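Local coordinates for protein catalase (Exiguobacterium oxidotolerans, PDB 2J2M) that breaks down hydrogen peroxide to water and oxygen as a haem-containing catalase, with four chains in its assembly, at residues E426-M431 with M437-N442. Residues are numbered along the deposited sequence; the frame is centred on the assembly and turned at random.
Sequences EVYRRM and MALLNN
A single methyl group of L439, CD2, makes the closest approaches to both Y428 and M431. It comes up to the edge of the Y428 ring, close to the ring plane, with its carbon 3.6 Å from Y428 CD2 and 3.8 Å from Y428 CE2. The CB of L439 already points toward 426-431, whereas that of Y428 does not face helix 433-447; with CG of Y428 anti to the backbone N (chi1 179°), the ring swings across until its edge meets the methyl. M431 reaches the same methyl from its own end of the turn: its chain is extended beyond CG, its terminal CE stops 4.2 Å from L439 CD2, and the two side chains cross at about a right angle. Helices 422-430 and 433-447 are consecutive and joined by a short turn, in the C-terminal helical domain of the catalase fold. M178 of helix 174-180 touches both Y428 and L439, and L470 of helix 468-477 touches Y428, extending this apolar packing to neighbouring helices. Within helix 433-447, N441 ND2 donates to M437 O at 2.7 Å, nearly straight at 172° but from above the carbonyl plane, while the backbone N of N441 reaches the same oxygen from the opposite face.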
ATOM      1  N   GLU A 426     -45.559  -5.031  15.559  1.00 14.79           N
ATOM      2  CA  GLU A 426     -46.400  -4.868  14.367  1.00 16.04           C
ATOM      3  C   GLU A 426     -45.901  -5.720  13.209  1.00 15.72           C
ATOM      4  O   GLU A 426     -46.699  -6.385  12.548  1.00 16.22           O
ATOM      5  CB  GLU A 426     -46.462  -3.408  13.918  1.00 16.32           C
ATOM      6  CG  GLU A 426     -47.088  -2.440  14.930  1.00 18.16           C
ATOM      7  CD  GLU A 426     -46.942  -1.001  14.487  1.00 19.30           C
ATOM      8  OE1 GLU A 426     -47.715  -0.578  13.594  1.00 22.77           O
ATOM      9  OE2 GLU A 426     -46.045  -0.298  15.020  1.00 23.68           O
ATOM     10  N   VAL A 427     -44.585  -5.709  12.970  1.00 15.48           N
ATOM     11  CA  VAL A 427     -43.981  -6.573  11.944  1.00 14.78           C
ATOM     12  C   VAL A 427     -44.307  -8.036  12.222  1.00 15.14           C
ATOM     13  O   VAL A 427     -44.730  -8.752  11.307  1.00 15.19           O
ATOM     14  CB  VAL A 427     -42.437  -6.364  11.764  1.00 14.85           C
ATOM     15  CG1 VAL A 427     -41.834  -7.471  10.868  1.00 14.27           C
ATOM     16  CG2 VAL A 427     -42.119  -4.964  11.190  1.00 12.79           C
ATOM     17  N   TYR A 428     -44.148  -8.485  13.468  1.00 15.16           N
ATOM     18  CA  TYR A 428     -44.518  -9.870  13.778  1.00 15.98           C
ATOM     19  C   TYR A 428     -45.994 -10.177  13.409  1.00 16.36           C
ATOM     20  O   TYR A 428     -46.285 -11.164  12.709  1.00 16.26           O
ATOM     21  CB  TYR A 428     -44.249 -10.222  15.246  1.00 16.04           C
ATOM     22  CG  TYR A 428     -44.647 -11.644  15.602  1.00 16.87           C
ATOM     23  CD1 TYR A 428     -45.827 -11.912  16.306  1.00 17.63           C
ATOM     24  CD2 TYR A 428     -43.851 -12.726  15.210  1.00 16.50           C
ATOM     25  CE1 TYR A 428     -46.187 -13.218  16.620  1.00 17.22           C
ATOM     26  CE2 TYR A 428     -44.192 -14.015  15.514  1.00 16.43           C
ATOM     27  CZ  TYR A 428     -45.361 -14.265  16.216  1.00 17.22           C
ATOM     28  OH  TYR A 428     -45.689 -15.569  16.511  1.00 16.95           O
ATOM     29  N   ARG A 429     -46.905  -9.314  13.860  1.00 16.43           N
ATOM     30  CA  ARG A 429     -48.340  -9.537  13.660  1.00 17.23           C
ATOM     31  C   ARG A 429     -48.797  -9.374  12.206  1.00 17.82           C
ATOM     32  O   ARG A 429     -49.813  -9.939  11.815  1.00 17.12           O
ATOM     33  CB  ARG A 429     -49.183  -8.686  14.630  1.00 17.15           C
ATOM     34  CG  ARG A 429     -49.125  -9.214  16.071  1.00 17.13           C
ATOM     35  CD  ARG A 429     -49.854  -8.335  17.073  1.00 16.19           C
ATOM     36  NE  ARG A 429     -49.345  -6.962  17.119  1.00 14.96           N
ATOM     37  CZ  ARG A 429     -48.398  -6.528  17.952  1.00 14.21           C
ATOM     38  NH1 ARG A 429     -48.030  -5.253  17.911  1.00 11.75           N
ATOM     39  NH2 ARG A 429     -47.804  -7.364  18.811  1.00 12.10           N
ATOM     40  N   ARG A 430     -48.023  -8.636  11.405  1.00 18.45           N
ATOM     41  CA  ARG A 430     -48.266  -8.546   9.963  1.00 18.88           C
ATOM     42  C   ARG A 430     -47.910  -9.819   9.162  1.00 19.23           C
ATOM     43  O   ARG A 430     -48.274  -9.937   7.993  1.00 18.88           O
ATOM     44  CB  ARG A 430     -47.549  -7.320   9.390  1.00 19.02           C
ATOM     45  CG  ARG A 430     -48.337  -6.035   9.584  1.00 19.76           C
ATOM     46  CD  ARG A 430     -47.412  -4.846   9.625  1.00 22.89           C
ATOM     47  NE  ARG A 430     -48.138  -3.570   9.647  1.00 24.41           N
ATOM     48  CZ  ARG A 430     -48.607  -2.939   8.568  1.00 22.24           C
ATOM     49  NH1 ARG A 430     -48.441  -3.456   7.352  1.00 19.14           N
ATOM     50  NH2 ARG A 430     -49.235  -1.781   8.714  1.00 20.57           N
ATOM     51  N   MET A 431     -47.216 -10.763   9.801  1.00 19.88           N
ATOM     52  CA  MET A 431     -46.750 -12.006   9.147  1.00 20.73           C
ATOM     53  C   MET A 431     -47.866 -13.045   9.015  1.00 21.50           C
ATOM     54  O   MET A 431     -48.746 -13.118   9.874  1.00 21.13           O
ATOM     55  CB  MET A 431     -45.601 -12.656   9.948  1.00 20.13           C
ATOM     56  CG  MET A 431     -44.277 -11.908   9.972  1.00 20.42           C
ATOM     57  SD  MET A 431     -43.004 -12.735  10.980  1.00 20.60           S
ATOM     58  CE  MET A 431     -41.852 -11.377  11.190  1.00 18.74           C
ATOM     59  N   MET A 437     -44.182 -19.184  12.100  1.00 20.17           N
ATOM     60  CA  MET A 437     -43.665 -20.488  12.502  1.00 20.42           C
ATOM     61  C   MET A 437     -42.205 -20.683  12.054  1.00 19.10           C
ATOM     62  O   MET A 437     -41.396 -21.228  12.809  1.00 18.78           O
ATOM     63  CB  MET A 437     -44.584 -21.627  12.025  1.00 21.47           C
ATOM     64  CG  MET A 437     -44.215 -23.029  12.569  1.00 26.46           C
ATOM     65  SD  MET A 437     -43.948 -23.128  14.384  1.00 37.04           S
ATOM     66  CE  MET A 437     -45.535 -23.791  14.941  1.00 34.34           C
ATOM     67  N   ALA A 438     -41.874 -20.217  10.847  1.00 17.47           N
ATOM     68  CA  ALA A 438     -40.483 -20.187  10.371  1.00 16.39           C
ATOM     69  C   ALA A 438     -39.613 -19.355  11.304  1.00 15.39           C
ATOM     70  O   ALA A 438     -38.510 -19.774  11.662  1.00 15.20           O
ATOM     71  CB  ALA A 438     -40.393 -19.647   8.937  1.00 15.67           C
ATOM     72  N   LEU A 439     -40.121 -18.187  11.701  1.00 14.73           N
ATOM     73  CA  LEU A 439     -39.383 -17.277  12.584  1.00 14.20           C
ATOM     74  C   LEU A 439     -39.079 -17.928  13.928  1.00 14.47           C
ATOM     75  O   LEU A 439     -37.963 -17.819  14.433  1.00 14.28           O
ATOM     76  CB  LEU A 439     -40.138 -15.965  12.783  1.00 13.86           C
ATOM     77  CG  LEU A 439     -39.570 -14.987  13.826  1.00 14.06           C
ATOM     78  CD1 LEU A 439     -38.291 -14.313  13.321  1.00 13.41           C
ATOM     79  CD2 LEU A 439     -40.590 -13.941  14.257  1.00 13.31           C
ATOM     80  N   LEU A 440     -40.082 -18.600  14.499  1.00 14.95           N
ATOM     81  CA  LEU A 440     -39.929 -19.290  15.781  1.00 15.12           C
ATOM     82  C   LEU A 440     -38.897 -20.411  15.685  1.00 15.06           C
ATOM     83  O   LEU A 440     -38.008 -20.492  16.516  1.00 15.88           O
ATOM     84  CB  LEU A 440     -41.290 -19.802  16.313  1.00 15.26           C
ATOM     85  CG  LEU A 440     -41.345 -20.550  17.661  1.00 14.79           C
ATOM     86  CD1 LEU A 440     -40.782 -19.717  18.835  1.00 11.01           C
ATOM     87  CD2 LEU A 440     -42.777 -21.037  17.967  1.00 14.63           C
ATOM     88  N   ASN A 441     -38.981 -21.248  14.660  1.00 15.47           N
ATOM     89  CA  ASN A 441     -38.018 -22.342  14.515  1.00 16.21           C
ATOM     90  C   ASN A 441     -36.575 -21.863  14.279  1.00 15.71           C
ATOM     91  O   ASN A 441     -35.639 -22.450  14.819  1.00 15.69           O
ATOM     92  CB  ASN A 441     -38.497 -23.406  13.492  1.00 16.83           C
ATOM     93  CG  ASN A 441     -39.710 -24.229  14.019  1.00 21.07           C
ATOM     94  OD1 ASN A 441     -39.548 -25.360  14.514  1.00 26.60           O
ATOM     95  ND2 ASN A 441     -40.913 -23.639  13.965  1.00 23.95           N
ATOM     96  N   ASN A 442     -36.399 -20.781  13.518  1.00 15.08           N
ATOM     97  CA  ASN A 442     -35.058 -20.210  13.286  1.00 14.71           C
ATOM     98  C   ASN A 442     -34.453 -19.539  14.531  1.00 13.84           C
ATOM     99  O   ASN A 442     -33.286 -19.743  14.845  1.00 12.96           O
ATOM    100  CB  ASN A 442     -35.072 -19.219  12.104  1.00 14.86           C
ATOM    101  CG  ASN A 442     -35.476 -19.866  10.790  1.00 15.27           C
ATOM    102  OD1 ASN A 442     -35.193 -21.035  10.545  1.00 15.75           O
ATOM    103  ND2 ASN A 442     -36.142 -19.094   9.931  1.00 15.48           N
TER